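Local coordinates for protein soluble secreted antigen MPT53 (PDB 1LU4) that probably oxidises reduced, unfolded secreted proteins to form their disulfide bonds, as a thioredoxin-fold disulfide oxidoreductase, at residues E3-T8 against A20-K25; V28-T33 against P101-Y106; F38-A43 against V74-L79; P44-V49 against D125-R130; T57-A62 against T82-A87. All blocks are in the same frame, centred on the assembly; numbering follows the deposited sequence.

Interaction 1 (E3-T8 against A20-K25)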
# COMPACT_ATOMS: atom_id res chain seq x y z
N GLU A 3 -1.41 -15.15 -8.06
CA GLU A 3 -0.57 -14.75 -9.18
C GLU A 3 -0.58 -13.26 -9.48
O GLU A 3 0.31 -12.72 -10.17
CB GLU A 3 -1.02 -15.56 -10.42
CG GLU A 3 0.13 -15.65 -11.42
CD GLU A 3 0.12 -16.92 -12.24
OE1 GLU A 3 -0.91 -17.63 -12.23
OE2 GLU A 3 1.15 -17.19 -12.90
N ARG A 4 -1.55 -12.46 -9.01
CA ARG A 4 -1.32 -11.06 -9.27
C ARG A 4 -0.11 -10.43 -8.57
O ARG A 4 0.40 -9.42 -9.05
CB ARG A 4 -2.51 -10.24 -8.77
CG ARG A 4 -3.80 -10.53 -9.50
CD ARG A 4 -4.96 -9.70 -8.96
NE ARG A 4 -5.21 -9.98 -7.56
CZ ARG A 4 -6.05 -9.37 -6.73
NH1 ARG A 4 -6.80 -8.38 -7.27
NH2 ARG A 4 -6.22 -9.66 -5.45
N LEU A 5 0.29 -11.05 -7.47
CA LEU A 5 1.48 -10.56 -6.77
C LEU A 5 2.74 -10.77 -7.62
O LEU A 5 3.79 -10.30 -7.23
CB LEU A 5 1.65 -11.29 -5.44
CG LEU A 5 0.62 -10.91 -4.38
CD1 LEU A 5 0.69 -11.89 -3.22
CD2 LEU A 5 0.87 -9.47 -3.87
N GLN A 6 2.69 -11.47 -8.76
CA GLN A 6 3.85 -11.76 -9.58
C GLN A 6 4.16 -10.55 -10.45
O GLN A 6 3.94 -10.57 -11.66
CB GLN A 6 3.60 -13.01 -10.40
CG GLN A 6 2.81 -14.07 -9.66
CD GLN A 6 3.54 -15.40 -9.81
OE1 GLN A 6 2.89 -16.42 -9.75
NE2 GLN A 6 4.85 -15.25 -10.01
N PHE A 7 4.62 -9.48 -9.80
CA PHE A 7 5.03 -8.29 -10.53
C PHE A 7 6.42 -7.89 -10.04
O PHE A 7 6.78 -8.26 -8.92
CB PHE A 7 4.07 -7.12 -10.37
CG PHE A 7 3.86 -6.66 -8.93
CD1 PHE A 7 4.68 -5.76 -8.28
CD2 PHE A 7 2.76 -7.13 -8.21
CE1 PHE A 7 4.46 -5.37 -6.99
CE2 PHE A 7 2.55 -6.73 -6.89
CZ PHE A 7 3.38 -5.81 -6.26
N THR A 8 7.07 -7.08 -10.84
CA THR A 8 8.29 -6.43 -10.34
C THR A 8 8.08 -4.93 -10.44
O THR A 8 7.25 -4.41 -11.18
CB THR A 8 9.58 -6.89 -11.05
OG1 THR A 8 9.52 -6.58 -12.45
CG2 THR A 8 9.71 -8.40 -10.90
N ALA A 20 6.54 -11.09 -5.88
CA ALA A 20 6.39 -12.51 -5.57
C ALA A 20 6.88 -12.74 -4.14
O ALA A 20 6.46 -13.74 -3.54
CB ALA A 20 7.15 -13.34 -6.57
N SER A 21 7.75 -11.86 -3.63
CA SER A 21 8.22 -12.04 -2.24
C SER A 21 7.10 -11.92 -1.23
O SER A 21 7.32 -12.35 -0.11
CB SER A 21 9.33 -11.01 -1.95
OG SER A 21 8.80 -9.69 -1.86
N LEU A 22 5.94 -11.39 -1.63
CA LEU A 22 4.83 -11.23 -0.72
C LEU A 22 4.04 -12.51 -0.62
O LEU A 22 3.20 -12.66 0.29
CB LEU A 22 3.92 -10.08 -1.19
CG LEU A 22 4.61 -8.69 -1.14
CD1 LEU A 22 3.71 -7.70 -1.84
CD2 LEU A 22 4.93 -8.27 0.28
N GLN A 23 4.22 -13.43 -1.56
CA GLN A 23 3.38 -14.64 -1.49
C GLN A 23 3.67 -15.43 -0.22
O GLN A 23 4.81 -15.62 0.27
CB GLN A 23 3.62 -15.44 -2.79
CG GLN A 23 3.10 -14.69 -4.01
CD GLN A 23 3.34 -15.38 -5.34
OE1 GLN A 23 2.49 -15.32 -6.25
NE2 GLN A 23 4.50 -16.03 -5.47
N GLY A 24 2.60 -15.94 0.40
CA GLY A 24 2.65 -16.85 1.53
C GLY A 24 2.85 -16.16 2.86
O GLY A 24 3.19 -16.86 3.82
N LYS A 25 2.66 -14.84 2.90
CA LYS A 25 2.75 -14.19 4.22
C LYS A 25 1.65 -13.12 4.25
O LYS A 25 1.10 -12.66 3.25
CB LYS A 25 4.17 -13.71 4.47
CG LYS A 25 4.58 -12.70 3.45
CD LYS A 25 5.87 -11.97 3.75
CE LYS A 25 7.07 -12.56 3.05
NZ LYS A 25 8.09 -11.50 2.81
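Leu5 meets Leu22 and Gln23 where two short 3-10 turns come together near the N-terminus. The apolar contacts carry the join. The two leucine side chains cross at about a right angle, and Leu5 CD2 lies 3.9 Å from Leu22 CD1. The other branch of Leu5 serves Gln23: its CD1 is 3.8 Å from Gln23 CG. Here the chains slide past each other in opposite directions, and Gln23 CG meets both CB and CD1 of Leu5. The CA-CB bond of Leu5 points toward 20-25, and its CG sits anti to its own carbonyl carbon (chi1 -71°), beside the backbone N.

The polar groups add looser contacts near the surface. The amide end of Gln23 reaches the side chain of Gln6, and the two amide planes stand 72° apart. No hydrogen bond joins the two segments. The nearest CA atoms are those of Gln6 and Ala20, 4.8 Å apart. Ala20 N is held by the side chain of Asp18.

Each segment also has bonds of its own. Gln23 N bonds back to Ala20 O at 3.0 Å, closing the 3-10 turn. A type II turn follows from Leu22 to Lys25, with Gly24 at positive phi. Lys25 NZ makes a weak 3.1 Å bond to Ser21 O.

The segments flank the hairpin of strands 8-10 and 16-18, and Phe7 pairs by backbone bonds with Gly19. Such an N-terminal hairpin ahead of the first central strand is consistent with the TlpA-like branch of the thioredoxin superfamily.

Interaction 2 (V28-T33 against P101-Y106)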
# COMPACT_ATOMS: atom_id res chain seq x y z
N VAL A 28 -0.21 -6.18 3.29
CA VAL A 28 -1.18 -5.12 2.97
C VAL A 28 -0.58 -4.33 1.81
O VAL A 28 0.53 -3.81 1.91
CB VAL A 28 -1.43 -4.21 4.18
CG1 VAL A 28 -2.36 -3.03 3.79
CG2 VAL A 28 -2.02 -4.94 5.39
N LEU A 29 -1.38 -4.20 0.72
CA LEU A 29 -1.06 -3.24 -0.32
C LEU A 29 -1.89 -1.99 -0.10
O LEU A 29 -3.11 -2.09 0.16
CB LEU A 29 -1.38 -3.79 -1.72
CG LEU A 29 -0.77 -5.13 -2.09
CD1 LEU A 29 -1.15 -5.51 -3.51
CD2 LEU A 29 0.76 -5.17 -1.87
N TRP A 30 -1.27 -0.82 -0.23
CA TRP A 30 -1.96 0.43 -0.07
C TRP A 30 -1.64 1.29 -1.27
O TRP A 30 -0.50 1.70 -1.48
CB TRP A 30 -1.54 1.13 1.22
CG TRP A 30 -2.25 2.41 1.53
CD1 TRP A 30 -3.60 2.63 1.62
CD2 TRP A 30 -1.65 3.68 1.86
NE1 TRP A 30 -3.88 3.93 1.95
CE2 TRP A 30 -2.70 4.58 2.10
CE3 TRP A 30 -0.31 4.10 1.96
CZ2 TRP A 30 -2.45 5.92 2.45
CZ3 TRP A 30 -0.07 5.45 2.31
CH2 TRP A 30 -1.14 6.30 2.54
N PHE A 31 -2.69 1.56 -2.08
CA PHE A 31 -2.54 2.37 -3.31
C PHE A 31 -2.85 3.79 -2.98
O PHE A 31 -3.97 4.13 -2.52
CB PHE A 31 -3.55 1.84 -4.36
CG PHE A 31 -3.22 0.44 -4.83
CD1 PHE A 31 -3.63 -0.70 -4.12
CD2 PHE A 31 -2.47 0.24 -6.00
CE1 PHE A 31 -3.32 -1.96 -4.58
CE2 PHE A 31 -2.14 -1.04 -6.44
CZ PHE A 31 -2.55 -2.16 -5.72
N TRP A 32 -1.89 4.67 -3.20
CA TRP A 32 -2.02 6.09 -2.77
C TRP A 32 -1.46 7.02 -3.82
O TRP A 32 -0.71 6.65 -4.74
CB TRP A 32 -1.25 6.25 -1.47
CG TRP A 32 0.20 5.99 -1.38
CD1 TRP A 32 0.78 4.79 -1.09
CD2 TRP A 32 1.29 6.91 -1.56
NE1 TRP A 32 2.15 4.88 -1.06
CE2 TRP A 32 2.48 6.18 -1.34
CE3 TRP A 32 1.36 8.27 -1.87
CZ2 TRP A 32 3.75 6.77 -1.42
CZ3 TRP A 32 2.61 8.85 -1.95
CH2 TRP A 32 3.80 8.11 -1.74
N THR A 33 -1.86 8.31 -3.67
CA THR A 33 -1.20 9.38 -4.38
C THR A 33 -0.93 10.50 -3.38
O THR A 33 -1.70 10.65 -2.43
CB THR A 33 -2.07 9.92 -5.55
OG1 THR A 33 -3.25 10.63 -5.04
CG2 THR A 33 -2.52 8.92 -6.55
N PRO A 101 -7.61 6.38 -1.99
CA PRO A 101 -6.78 5.26 -1.52
C PRO A 101 -7.52 3.93 -1.64
O PRO A 101 -8.74 3.82 -1.60
CB PRO A 101 -6.61 5.62 -0.04
CG PRO A 101 -7.78 6.49 0.37
CD PRO A 101 -8.32 7.10 -0.89
N ALA A 102 -6.72 2.86 -1.77
CA ALA A 102 -7.31 1.52 -1.80
C ALA A 102 -6.38 0.61 -1.02
O ALA A 102 -5.18 0.78 -1.06
CB ALA A 102 -7.47 0.97 -3.20
N PHE A 103 -6.96 -0.36 -0.33
CA PHE A 103 -6.24 -1.38 0.42
C PHE A 103 -6.54 -2.77 -0.12
O PHE A 103 -7.71 -3.05 -0.41
CB PHE A 103 -6.65 -1.37 1.87
CG PHE A 103 -6.34 -0.15 2.69
CD1 PHE A 103 -7.20 0.95 2.62
CD2 PHE A 103 -5.24 -0.13 3.50
CE1 PHE A 103 -6.94 2.06 3.40
CE2 PHE A 103 -4.96 0.99 4.29
CZ PHE A 103 -5.83 2.05 4.21
N VAL A 104 -5.52 -3.61 -0.16
CA VAL A 104 -5.70 -5.04 -0.32
C VAL A 104 -5.07 -5.70 0.88
O VAL A 104 -3.88 -5.58 1.10
CB VAL A 104 -5.12 -5.57 -1.64
CG1 VAL A 104 -5.42 -7.05 -1.78
CG2 VAL A 104 -5.64 -4.81 -2.90
N PHE A 105 -5.89 -6.48 1.61
CA PHE A 105 -5.47 -7.15 2.83
C PHE A 105 -5.28 -8.62 2.52
O PHE A 105 -6.29 -9.33 2.27
CB PHE A 105 -6.56 -6.95 3.89
CG PHE A 105 -6.67 -5.54 4.39
CD1 PHE A 105 -5.81 -5.03 5.34
CD2 PHE A 105 -7.67 -4.71 3.85
CE1 PHE A 105 -5.90 -3.74 5.76
CE2 PHE A 105 -7.79 -3.40 4.27
CZ PHE A 105 -6.90 -2.93 5.22
N TYR A 106 -4.05 -9.11 2.49
CA TYR A 106 -3.75 -10.51 2.14
C TYR A 106 -3.43 -11.33 3.38
O TYR A 106 -2.64 -10.96 4.23
CB TYR A 106 -2.49 -10.55 1.34
CG TYR A 106 -2.62 -10.31 -0.16
CD1 TYR A 106 -3.14 -11.30 -0.96
CD2 TYR A 106 -2.23 -9.13 -0.72
CE1 TYR A 106 -3.26 -11.11 -2.30
CE2 TYR A 106 -2.34 -8.93 -2.10
CZ TYR A 106 -2.85 -9.92 -2.88
OH TYR A 106 -2.96 -9.72 -4.24
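Trp30 and Phe103 face each other as a non-hydrogen-bonded pair between antiparallel strands 28-32 and 102-106. The strand axes come within 4.7 Å, with N-to-C directions 172° apart.

Four backbone hydrogen bonds tie the strands. Leu29 and Val104 exchange two, Leu29 N to Val104 O and Val104 N to Leu29 O, each 2.9 Å. Phe31 N to Ala102 O is 2.8 Å, and Ala102 N returns to Phe31 O at 3.1 Å. CA-H...O contacts fill the places between, as at Phe103 CA and Leu29 O.

Aromatic contacts dominate the face with Val28, Trp30, Phe103 and Phe105. Trp30 CD1 sits over one face of the Phe103 ring, offset toward its rim, 3.4 Å from CE2. Trp30 CG, anti to its backbone N (chi1 -177°), also comes near this CE2. The ring planes make 36°, an oblique pairing. NE1 of the same indole bonds to Glu42. Val28 CG2 adds a 3.8 Å contact with Phe105 CD1.

On the other face aliphatic groups meet ring edges. Leu29 CD1 meets the edge of the Tyr106 ring in its plane, 3.9 Å from CE2. Val104 CG2 meets Phe31 at CE1, near the ring plane.

Pro101 follows a cis peptide bond, and its side chain touches Cys39 of the CxxC sequence. A cis-proline lying in space against the CxxC, leading into a central antiparallel strand, is a hallmark of the thioredoxin fold.

Interaction 3 (F38-A43 against V74-L79)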
# COMPACT_ATOMS: atom_id res chain seq x y z
N PHE A 38 -7.55 12.20 1.24
CA PHE A 38 -7.91 10.98 1.95
C PHE A 38 -6.66 10.17 2.22
O PHE A 38 -6.48 9.65 3.32
CB PHE A 38 -8.95 10.18 1.17
CG PHE A 38 -10.22 10.96 0.93
CD1 PHE A 38 -11.22 10.97 1.88
CD2 PHE A 38 -10.40 11.69 -0.29
CE1 PHE A 38 -12.41 11.68 1.67
CE2 PHE A 38 -11.57 12.40 -0.48
CZ PHE A 38 -12.55 12.41 0.50
N CYS A 39 -5.74 10.09 1.25
CA CYS A 39 -4.48 9.42 1.46
C CYS A 39 -3.68 10.12 2.56
O CYS A 39 -3.06 9.45 3.40
CB CYS A 39 -3.68 9.36 0.17
SG CYS A 39 -4.38 8.30 -1.12
N ASN A 40 -3.70 11.43 2.54
CA ASN A 40 -2.99 12.19 3.55
C ASN A 40 -3.59 11.92 4.93
O ASN A 40 -2.85 11.80 5.91
CB ASN A 40 -3.06 13.70 3.28
CG ASN A 40 -2.01 14.10 2.26
OD1 ASN A 40 -2.22 13.96 1.00
ND2 ASN A 40 -0.92 14.60 2.75
N ALA A 41 -4.93 11.81 5.05
CA ALA A 41 -5.58 11.50 6.33
C ALA A 41 -5.24 10.12 6.79
O ALA A 41 -5.09 9.89 8.00
CB ALA A 41 -7.07 11.70 6.19
N GLU A 42 -5.14 9.16 5.93
CA GLU A 42 -4.81 7.78 6.29
C GLU A 42 -3.35 7.55 6.59
O GLU A 42 -3.04 6.63 7.37
CB GLU A 42 -5.18 6.83 5.13
CG GLU A 42 -6.69 6.69 4.97
CD GLU A 42 -7.08 5.74 3.88
OE1 GLU A 42 -6.23 5.30 3.11
OE2 GLU A 42 -8.32 5.45 3.82
N ALA A 43 -2.44 8.33 6.04
CA ALA A 43 -1.02 8.04 6.11
C ALA A 43 -0.52 7.90 7.56
O ALA A 43 0.25 6.96 7.81
CB ALA A 43 -0.20 9.09 5.40
N VAL A 74 6.08 10.18 1.93
CA VAL A 74 6.61 9.13 2.78
C VAL A 74 7.37 9.72 3.94
O VAL A 74 7.25 9.21 5.09
CB VAL A 74 7.48 8.17 1.92
CG1 VAL A 74 8.37 7.29 2.79
CG2 VAL A 74 6.63 7.31 1.00
N SER A 75 8.16 10.76 3.68
CA SER A 75 8.96 11.38 4.76
C SER A 75 8.07 12.06 5.77
O SER A 75 8.27 11.93 6.97
CB SER A 75 9.95 12.38 4.18
OG SER A 75 10.93 11.70 3.42
N LYS A 76 7.11 12.87 5.32
CA LYS A 76 6.22 13.62 6.20
C LYS A 76 5.46 12.73 7.16
O LYS A 76 5.29 13.10 8.31
CB LYS A 76 5.24 14.42 5.33
CG LYS A 76 4.16 15.19 6.10
CD LYS A 76 3.34 16.00 5.10
CE LYS A 76 2.26 16.75 5.91
NZ LYS A 76 1.44 17.51 4.95
N TYR A 77 5.01 11.56 6.66
CA TYR A 77 4.19 10.68 7.45
C TYR A 77 4.94 9.49 8.00
O TYR A 77 4.33 8.64 8.66
CB TYR A 77 2.95 10.22 6.65
CG TYR A 77 2.08 11.39 6.27
CD1 TYR A 77 1.41 12.11 7.25
CD2 TYR A 77 1.89 11.78 4.94
CE1 TYR A 77 0.57 13.19 6.96
CE2 TYR A 77 1.06 12.86 4.62
CZ TYR A 77 0.41 13.54 5.62
OH TYR A 77 -0.39 14.63 5.35
N ASN A 78 6.25 9.45 7.80
CA ASN A 78 7.06 8.37 8.39
C ASN A 78 6.54 7.01 8.00
O ASN A 78 6.30 6.11 8.81
CB ASN A 78 7.07 8.53 9.92
CG ASN A 78 8.21 7.79 10.52
OD1 ASN A 78 9.02 7.16 9.82
ND2 ASN A 78 8.31 7.82 11.84
N LEU A 79 6.38 6.79 6.68
CA LEU A 79 5.90 5.49 6.17
C LEU A 79 7.07 4.56 6.03
O LEU A 79 7.72 4.48 5.00
CB LEU A 79 5.15 5.66 4.84
CG LEU A 79 3.98 6.63 4.90
CD1 LEU A 79 3.29 6.74 3.54
CD2 LEU A 79 2.95 6.18 5.89
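Ala43 presses its methyl group against the Tyr77 ring, and this is the tight part of the contact. CB lies over one ring face, 3.7 Å from the centroid and 28° off the ring normal, a CH-pi contact. The methyl is offset toward the CG side of the ring, with CB 3.4 Å from Tyr77 CG. Lys76 CG sits over the centre of the opposite face, 4.0 Å above the ring plane. The ring is therefore sandwiched between the methyl and the aliphatic start of the lysine. Leu79 completes this inner part: its CD2 comes 3.4 Å from Ala43 O. Phe73 packs edge-to-face with Tyr77 and also touches Ala43 and Leu79.

Asn40 makes a close polar approach. It crosses Tyr77 at about a right angle, its amide plane 75° from the ring plane. The amide meets the hydroxyl end at the ring edge, with the modelled ND2 2.7 Å from Tyr77 OH. The loose, solvent side is Lys76, which is exposed and barely meets 38-43.

The C-terminal end of helix 67-77 carries a Schellman motif, with Asn78 at positive phi and Leu79 N bonded to Val74 O at 3.0 Å. This turn brings Leu79 back against helix 37-52, the helix that starts with the CxxC sequence. Asn78 O also receives the hydroxyl of Ser47.

The chemistry is mainly methyl against aromatic face inside, with polar groups around the tyrosine hydroxyl. This suggests that apolar packing contributes much of the contact.

Interaction 4 (P44-V49 against D125-R130)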
# COMPACT_ATOMS: atom_id res chain seq x y z
N PRO A 44 -0.90 8.74 8.53
CA PRO A 44 -0.41 8.52 9.90
C PRO A 44 -0.83 7.16 10.47
O PRO A 44 -0.11 6.52 11.21
CB PRO A 44 -1.05 9.66 10.70
CG PRO A 44 -1.33 10.75 9.68
CD PRO A 44 -1.68 9.99 8.41
N SER A 45 -2.05 6.72 10.08
CA SER A 45 -2.53 5.42 10.51
C SER A 45 -1.75 4.30 9.88
O SER A 45 -1.43 3.30 10.55
CB SER A 45 -4.02 5.28 10.15
OG SER A 45 -4.73 6.26 10.93
N LEU A 46 -1.44 4.37 8.59
CA LEU A 46 -0.53 3.38 7.95
C LEU A 46 0.78 3.34 8.69
O LEU A 46 1.30 2.26 8.98
CB LEU A 46 -0.22 3.71 6.48
CG LEU A 46 -1.18 3.20 5.41
CD1 LEU A 46 -1.16 1.66 5.30
CD2 LEU A 46 -2.60 3.69 5.60
N SER A 47 1.34 4.52 9.01
CA SER A 47 2.66 4.51 9.65
C SER A 47 2.63 3.79 10.99
O SER A 47 3.48 2.94 11.29
CB SER A 47 3.05 5.98 9.91
OG SER A 47 4.31 5.99 10.57
N GLN A 48 1.62 4.08 11.78
CA GLN A 48 1.50 3.50 13.13
C GLN A 48 1.14 2.03 13.07
O GLN A 48 1.71 1.20 13.79
CB GLN A 48 0.44 4.29 13.91
CG GLN A 48 0.94 5.68 14.34
CD GLN A 48 2.07 5.59 15.31
OE1 GLN A 48 3.21 6.09 15.06
NE2 GLN A 48 1.84 4.96 16.45
N VAL A 49 0.17 1.65 12.25
CA VAL A 49 -0.26 0.25 12.19
C VAL A 49 0.85 -0.63 11.62
O VAL A 49 1.08 -1.73 12.13
CB VAL A 49 -1.60 0.10 11.50
CG1 VAL A 49 -1.99 -1.39 11.41
CG2 VAL A 49 -2.70 0.87 12.22
N ASP A 125 -8.38 2.73 14.04
CA ASP A 125 -8.99 1.60 14.71
C ASP A 125 -9.46 0.57 13.69
O ASP A 125 -9.29 -0.63 13.88
CB ASP A 125 -10.17 2.06 15.57
CG ASP A 125 -9.74 2.58 16.93
OD1 ASP A 125 -8.56 2.82 17.23
OD2 ASP A 125 -10.66 2.76 17.77
N GLU A 126 -10.08 1.08 12.60
CA GLU A 126 -10.54 0.10 11.62
C GLU A 126 -9.37 -0.64 10.97
O GLU A 126 -9.38 -1.84 10.80
CB GLU A 126 -11.42 0.72 10.54
CG GLU A 126 -11.84 -0.29 9.48
CD GLU A 126 -12.79 0.29 8.42
OE1 GLU A 126 -13.56 1.23 8.70
OE2 GLU A 126 -12.69 -0.21 7.28
N LEU A 127 -8.33 0.12 10.59
CA LEU A 127 -7.14 -0.48 9.96
C LEU A 127 -6.45 -1.48 10.88
O LEU A 127 -6.11 -2.58 10.43
CB LEU A 127 -6.18 0.65 9.57
CG LEU A 127 -4.87 0.18 8.93
CD1 LEU A 127 -5.09 -0.61 7.66
CD2 LEU A 127 -3.96 1.38 8.67
N SER A 128 -6.30 -1.13 12.14
CA SER A 128 -5.68 -2.04 13.10
C SER A 128 -6.45 -3.35 13.18
O SER A 128 -5.86 -4.44 13.20
CB SER A 128 -5.60 -1.28 14.45
OG SER A 128 -5.09 -2.15 15.40
N GLY A 129 -7.80 -3.27 13.21
CA GLY A 129 -8.57 -4.50 13.29
C GLY A 129 -8.46 -5.32 11.99
O GLY A 129 -8.35 -6.54 12.10
N ARG A 130 -8.46 -4.67 10.84
CA ARG A 130 -8.32 -5.48 9.60
C ARG A 130 -6.96 -6.17 9.56
O ARG A 130 -6.81 -7.32 9.12
CB ARG A 130 -8.55 -4.61 8.36
CG ARG A 130 -10.01 -4.07 8.29
CD ARG A 130 -10.11 -3.15 7.09
NE ARG A 130 -11.45 -2.68 6.82
CZ ARG A 130 -12.43 -3.36 6.22
NH1 ARG A 130 -12.30 -4.58 5.76
NH2 ARG A 130 -13.59 -2.72 6.07
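Leu127 and Val49 meet where helix 124-133 packs beside helix 37-52 on one side of the central sheet, as two helices do in the thioredoxin fold. The segment axes come within 9.8 Å and cross at -38°.

Leu127 carries most of the contact. Its CB starts on the side of its helix turned to the partner. CG is anti to the backbone N (chi1 179°) and meets both branches of the valine, at 4.0 Å from Val49 CG2 and slightly farther from CG1. The two methyls then part company. CD1 goes to the sheet, against the rings of Phe103 and Phe105. CD2 goes to helix 44-49. There it lies 3.8 Å from Val49 CG2. It is 3.7 Å from Ser45 O. Leu46 CD2 is 4.1 Å from the same Leu127 CD2. One methyl thus touches a carbonyl and two aliphatic side chains. Leu46 and Leu127 cross at about a right angle.

Val49 also reaches past the leucine. Its CG1 is 4.1 Å from Ser128 CA, where the two helices are nearest by CA positions. Phe58 touches Leu46 and Val49 from the sheet side.

Helix 125-130 has its own salt bridge one turn long. Arg130 holds Glu126 OE2 with two nitrogens in the guanidinium plane: NE at 2.8 Å on the anti lone pair, and NH2 at 2.9 Å from above the carboxylate plane.

Interaction 5 (T57-A62 against T82-A87)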
# COMPACT_ATOMS: atom_id res chain seq x y z
N THR A 57 3.58 -7.53 6.19
CA THR A 57 4.41 -6.74 5.30
C THR A 57 3.55 -5.73 4.51
O THR A 57 2.64 -6.12 3.82
CB THR A 57 5.13 -7.68 4.32
OG1 THR A 57 5.89 -8.64 5.10
CG2 THR A 57 6.12 -6.91 3.46
N PHE A 58 3.85 -4.47 4.73
CA PHE A 58 3.09 -3.40 4.09
C PHE A 58 3.87 -2.91 2.87
O PHE A 58 5.07 -2.68 2.94
CB PHE A 58 2.93 -2.19 5.05
CG PHE A 58 1.91 -2.44 6.15
CD1 PHE A 58 2.19 -3.35 7.18
CD2 PHE A 58 0.70 -1.76 6.15
CE1 PHE A 58 1.25 -3.56 8.18
CE2 PHE A 58 -0.25 -1.95 7.15
CZ PHE A 58 0.07 -2.85 8.14
N VAL A 59 3.14 -2.70 1.76
CA VAL A 59 3.71 -2.14 0.56
C VAL A 59 2.77 -1.08 0.06
O VAL A 59 1.63 -1.33 -0.28
CB VAL A 59 3.94 -3.21 -0.51
CG1 VAL A 59 4.55 -2.61 -1.78
CG2 VAL A 59 4.82 -4.33 0.05
N GLY A 60 3.31 0.15 0.00
CA GLY A 60 2.56 1.25 -0.63
C GLY A 60 2.87 1.27 -2.12
O GLY A 60 3.99 0.94 -2.53
N ILE A 61 1.90 1.68 -2.92
CA ILE A 61 2.05 1.69 -4.37
C ILE A 61 1.51 3.05 -4.82
O ILE A 61 0.30 3.31 -4.74
CB ILE A 61 1.33 0.51 -5.05
CG1 ILE A 61 1.79 -0.83 -4.44
CG2 ILE A 61 1.57 0.57 -6.54
CD1 ILE A 61 1.11 -2.08 -4.88
N ALA A 62 2.41 3.92 -5.26
CA ALA A 62 2.02 5.30 -5.59
C ALA A 62 2.05 5.48 -7.09
O ALA A 62 2.85 4.87 -7.83
CB ALA A 62 3.04 6.28 -4.96
N THR A 82 8.12 -0.50 2.41
CA THR A 82 8.40 -0.33 0.98
C THR A 82 7.29 0.50 0.33
O THR A 82 6.11 0.23 0.53
CB THR A 82 8.41 -1.72 0.31
OG1 THR A 82 9.46 -2.49 0.90
CG2 THR A 82 8.65 -1.58 -1.19
N ASN A 83 7.69 1.47 -0.48
CA ASN A 83 6.75 2.20 -1.35
C ASN A 83 7.27 2.16 -2.75
O ASN A 83 8.45 2.40 -3.03
CB ASN A 83 6.57 3.66 -0.86
CG ASN A 83 5.69 3.69 0.36
OD1 ASN A 83 4.47 3.67 0.28
ND2 ASN A 83 6.36 3.67 1.50
N LEU A 84 6.37 1.83 -3.68
CA LEU A 84 6.70 1.59 -5.07
C LEU A 84 6.32 2.80 -5.92
O LEU A 84 5.25 3.37 -5.76
CB LEU A 84 5.95 0.36 -5.62
CG LEU A 84 6.27 -0.93 -4.78
CD1 LEU A 84 5.53 -2.11 -5.37
CD2 LEU A 84 7.76 -1.22 -4.71
N ASN A 85 7.22 3.16 -6.83
CA ASN A 85 6.92 4.23 -7.79
C ASN A 85 6.29 3.56 -9.01
O ASN A 85 7.04 3.10 -9.89
CB ASN A 85 8.23 4.93 -8.16
CG ASN A 85 8.01 5.97 -9.25
OD1 ASN A 85 6.91 6.32 -9.59
ND2 ASN A 85 9.11 6.43 -9.81
N ASP A 86 4.98 3.42 -9.03
CA ASP A 86 4.32 2.74 -10.14
C ASP A 86 4.02 3.78 -11.19
O ASP A 86 2.88 4.19 -11.43
CB ASP A 86 3.03 2.10 -9.64
CG ASP A 86 2.32 1.26 -10.70
OD1 ASP A 86 2.97 0.69 -11.57
OD2 ASP A 86 1.09 1.15 -10.64
N ALA A 87 5.10 4.25 -11.84
CA ALA A 87 5.05 5.48 -12.57
C ALA A 87 4.03 5.41 -13.70
O ALA A 87 3.42 6.42 -14.04
CB ALA A 87 6.45 5.78 -13.16
O HOH W 1 7.58 -3.25 3.45
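Gly60 and Leu84 belong to a parallel ladder of the central sheet, between strands 57-62 and 82-85. The backbone bonds run as a zigzag. Gly60 N reaches Thr82 O at 2.9 Å, and Leu84 N reaches Gly60 O at 2.8 Å. Ala62 N then bonds to Leu84 O at 2.9 Å. Asp86 N closes the row on Ala62 O at 2.8 Å.

The two strands are the ends of a beta-alpha-beta crossover whose helix is 67-77. Strand 82-85 is the outermost of the sheet on this side.

Side chains alternate between the faces. Leu84 CD1 lies 3.8 Å from Val59 CG1 and also packs beside Ile61 CG1. Phe7 covers this leucine from the N-terminal loop. Near the same face the CB of Asp86 touches Ile61 CG2, while its carboxylate oxygens bind Ile91 N and Trp92 N at helix 90-94. On the other face Asn83 OD1 comes 3.2 Å from Gly60 CA, and it accepts a bond from Trp32 NE1.

At the Thr82 end of the ladder a water bridges the strands, donating to Phe58 O at 2.6 Å and accepting from Thr82 N at 3.0 Å.

Interactions 2 and 5 build the central sheet. Their strands 27-32 and 57-62 are neighbours, and the contact centres are about 9 Å apart. Interactions 3 and 4 share helix 37-52, with centres about 12 Å apart. This helix follows strand 27-32 in the chain and touches interaction 2, so interactions 2 and 3 meet beside the CxxC. Interaction 1 comes first along the chain and closes before the others open. Its centre is about 24 Å from that of interaction 3, on the opposite side of the chain's centre. Interaction 5 lies within the chain between the strands of interaction 2. The helices of interaction 4 cover one side of the sheet. Together the contacts frame a thioredoxin fold.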